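PDB 2Y2W: arabinofuranosidase from Bifidobacterium longum, which hydrolyses terminal non-reducing alpha-L-arabinofuranosyl residues, cleaving alpha-(1->5) bonds in branched and debranched arabinans of the plant cell wall. Local coordinates for residues A441-S452 with P464-D473. Sequence-based numbering, arbitrary orientation.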
# COMPACT_ATOMS: atom_id res chain seq x y z
N ALA D 441 14.95 -12.47 -41.29
CA ALA D 441 14.39 -11.13 -41.36
C ALA D 441 15.38 -10.11 -40.81
O ALA D 441 15.33 -9.75 -39.63
CB ALA D 441 13.05 -11.05 -40.63
N ARG D 442 16.29 -9.66 -41.68
CA ARG D 442 17.35 -8.73 -41.29
C ARG D 442 17.28 -7.43 -42.09
O ARG D 442 16.66 -7.37 -43.16
CB ARG D 442 18.72 -9.38 -41.48
CG ARG D 442 19.01 -10.57 -40.57
CD ARG D 442 19.15 -10.16 -39.11
NE ARG D 442 19.96 -11.12 -38.34
CZ ARG D 442 19.49 -12.23 -37.78
NH1 ARG D 442 18.20 -12.55 -37.88
NH2 ARG D 442 20.31 -13.03 -37.11
N GLY D 443 17.92 -6.39 -41.56
CA GLY D 443 18.03 -5.10 -42.25
C GLY D 443 16.81 -4.22 -42.07
O GLY D 443 16.45 -3.86 -40.95
N GLN D 444 16.17 -3.87 -43.19
CA GLN D 444 15.00 -3.00 -43.19
C GLN D 444 13.72 -3.78 -43.51
O GLN D 444 13.76 -4.77 -44.25
CB GLN D 444 15.18 -1.86 -44.21
CG GLN D 444 16.30 -0.88 -43.88
CD GLN D 444 15.86 0.26 -42.96
OE1 GLN D 444 14.69 0.39 -42.62
NE2 GLN D 444 16.82 1.08 -42.54
N ALA D 445 12.61 -3.33 -42.95
CA ALA D 445 11.31 -3.95 -43.18
C ALA D 445 10.47 -3.11 -44.14
O ALA D 445 10.31 -1.91 -43.96
CB ALA D 445 10.56 -4.15 -41.86
N TYR D 446 9.95 -3.77 -45.18
CA TYR D 446 9.16 -3.10 -46.21
C TYR D 446 7.74 -3.66 -46.26
O TYR D 446 7.54 -4.87 -46.17
CB TYR D 446 9.83 -3.26 -47.58
CG TYR D 446 11.06 -2.40 -47.78
CD1 TYR D 446 10.95 -1.09 -48.26
CD2 TYR D 446 12.34 -2.90 -47.52
CE1 TYR D 446 12.07 -0.30 -48.45
CE2 TYR D 446 13.47 -2.11 -47.71
CZ TYR D 446 13.33 -0.81 -48.18
OH TYR D 446 14.44 -0.02 -48.37
N ALA D 447 6.77 -2.76 -46.41
CA ALA D 447 5.37 -3.16 -46.57
C ALA D 447 4.96 -3.05 -48.04
O ALA D 447 4.63 -1.96 -48.51
CB ALA D 447 4.47 -2.30 -45.68
N PRO D 448 4.98 -4.18 -48.77
CA PRO D 448 4.74 -4.15 -50.21
C PRO D 448 3.29 -3.86 -50.56
O PRO D 448 2.39 -4.10 -49.75
CB PRO D 448 5.12 -5.57 -50.66
CG PRO D 448 4.85 -6.42 -49.47
CD PRO D 448 5.10 -5.56 -48.26
N ALA D 449 3.06 -3.34 -51.77
CA ALA D 449 1.72 -3.15 -52.29
C ALA D 449 1.06 -4.50 -52.51
O ALA D 449 1.62 -5.38 -53.18
CB ALA D 449 1.75 -2.34 -53.58
N ILE D 450 -0.11 -4.68 -51.91
CA ILE D 450 -0.84 -5.95 -51.98
C ILE D 450 -2.17 -5.77 -52.71
O ILE D 450 -2.93 -4.84 -52.41
CB ILE D 450 -1.07 -6.56 -50.57
CG1 ILE D 450 0.26 -6.69 -49.81
CG2 ILE D 450 -1.78 -7.91 -50.67
CD1 ILE D 450 0.11 -6.82 -48.30
N SER D 451 -2.43 -6.65 -53.67
CA SER D 451 -3.70 -6.70 -54.37
C SER D 451 -4.20 -8.15 -54.43
O SER D 451 -3.70 -8.95 -55.21
CB SER D 451 -3.56 -6.13 -55.78
OG SER D 451 -3.09 -4.79 -55.75
N SER D 452 -5.17 -8.47 -53.58
CA SER D 452 -5.70 -9.82 -53.48
C SER D 452 -7.22 -9.81 -53.37
O SER D 452 -7.80 -8.84 -52.86
CB SER D 452 -5.09 -10.56 -52.29
OG SER D 452 -5.62 -10.09 -51.06
N PRO D 464 -8.31 -8.81 -47.00
CA PRO D 464 -7.49 -9.42 -48.04
C PRO D 464 -7.05 -10.83 -47.66
O PRO D 464 -6.68 -11.07 -46.50
CB PRO D 464 -6.28 -8.49 -48.13
CG PRO D 464 -6.76 -7.19 -47.62
CD PRO D 464 -7.74 -7.53 -46.53
N ALA D 465 -7.10 -11.75 -48.62
CA ALA D 465 -6.70 -13.13 -48.39
C ALA D 465 -5.18 -13.25 -48.21
O ALA D 465 -4.71 -13.94 -47.31
CB ALA D 465 -7.18 -14.02 -49.53
N ILE D 466 -4.44 -12.57 -49.08
CA ILE D 466 -2.98 -12.59 -49.04
C ILE D 466 -2.43 -11.45 -48.19
O ILE D 466 -2.92 -10.31 -48.27
CB ILE D 466 -2.36 -12.56 -50.48
CG1 ILE D 466 -2.97 -13.66 -51.37
CG2 ILE D 466 -0.83 -12.67 -50.44
CD1 ILE D 466 -2.70 -15.10 -50.92
N ASP D 467 -1.42 -11.76 -47.38
CA ASP D 467 -0.74 -10.79 -46.53
C ASP D 467 0.76 -11.12 -46.52
O ASP D 467 1.13 -12.29 -46.41
CB ASP D 467 -1.31 -10.85 -45.11
CG ASP D 467 -0.86 -9.68 -44.24
OD1 ASP D 467 -0.45 -8.63 -44.79
OD2 ASP D 467 -0.94 -9.81 -43.00
N ALA D 468 1.61 -10.09 -46.64
CA ALA D 468 3.06 -10.31 -46.82
C ALA D 468 3.97 -9.19 -46.29
O ALA D 468 3.57 -8.03 -46.20
CB ALA D 468 3.37 -10.59 -48.29
N VAL D 469 5.21 -9.57 -45.95
CA VAL D 469 6.29 -8.63 -45.62
C VAL D 469 7.56 -8.89 -46.42
O VAL D 469 7.84 -10.03 -46.81
CB VAL D 469 6.72 -8.68 -44.12
CG1 VAL D 469 5.85 -7.78 -43.28
CG2 VAL D 469 6.75 -10.11 -43.59
N VAL D 470 8.34 -7.84 -46.64
CA VAL D 470 9.65 -7.96 -47.27
C VAL D 470 10.72 -7.36 -46.36
O VAL D 470 10.64 -6.20 -45.97
CB VAL D 470 9.69 -7.26 -48.66
CG1 VAL D 470 11.07 -7.39 -49.29
CG2 VAL D 470 8.63 -7.84 -49.59
N THR D 471 11.72 -8.17 -46.03
CA THR D 471 12.89 -7.69 -45.30
C THR D 471 14.12 -7.72 -46.20
O THR D 471 14.33 -8.67 -46.95
CB THR D 471 13.16 -8.50 -44.00
OG1 THR D 471 13.04 -9.90 -44.27
CG2 THR D 471 12.17 -8.10 -42.92
N TRP D 472 14.92 -6.65 -46.12
CA TRP D 472 16.01 -6.43 -47.07
C TRP D 472 17.22 -5.75 -46.43
O TRP D 472 17.10 -4.69 -45.81
CB TRP D 472 15.49 -5.61 -48.26
CG TRP D 472 16.54 -5.16 -49.24
CD1 TRP D 472 16.98 -3.89 -49.44
CD2 TRP D 472 17.26 -5.99 -50.16
NE1 TRP D 472 17.94 -3.87 -50.43
CE2 TRP D 472 18.13 -5.14 -50.89
CE3 TRP D 472 17.27 -7.36 -50.44
CZ2 TRP D 472 18.99 -5.62 -51.88
CZ3 TRP D 472 18.13 -7.84 -51.43
CH2 TRP D 472 18.97 -6.97 -52.13
N ASP D 473 18.38 -6.39 -46.57
CA ASP D 473 19.66 -5.83 -46.14
C ASP D 473 20.38 -5.27 -47.36
O ASP D 473 20.75 -6.01 -48.28
CB ASP D 473 20.51 -6.90 -45.44
CG ASP D 473 21.59 -6.31 -44.55
OD1 ASP D 473 22.37 -5.45 -45.01
OD2 ASP D 473 21.67 -6.73 -43.37
O HOH W 1 16.39 -9.44 -44.73
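Y446 and V470 face each other as a hydrogen-bonded antiparallel pair, each giving its backbone N-H to the other's carbonyl; Y446 N lies 2.6 Å from V470 O. With CG anti to its own carbonyl carbon (chi1 -74°), the Y446 ring leans toward W472, so that ring atom CE2 meets W472 CB at 4.1 Å, while V470 O lies near the ring plane at its edge. Because Y446 CB also packs on V470 CB, one long aromatic side chain meets two neighbours on the same face of the sheet. Q444 and W472 form the second hydrogen-bonded pair, Q444 N to W472 O being nearly straight at 173°. At G443 the positive phi suits glycine, and G443 CA, bare of a side chain, lies 3.7 Å from W472 O. Between these pairs, A445 and T471 turn to the other face. The small methyl of A441, CB, rests 3.8 Å from T471 CG2; T471 OG1 makes weak hydrogen bonds with L480 O and with a water that donates to R442 O. Beyond Y446 the strands part. Proline, with no N-H to give, suits this break, and P448 CG reaches across to V470 CG2 at 4.0 Å. Branched I450 spans the wider gap, CG2 packing against I466 O and CD1 against A468 N. Farther on, S452 OG accepts a weak hydrogen bond from I466 N at 3.4 Å. This hairpin belongs to the beta domain beside the catalytic barrel: strand 45-48 borders it at P448 and I450, strand 478-485 continues the sheet beyond 464-473, and helix 382-397 covers D467 and V469.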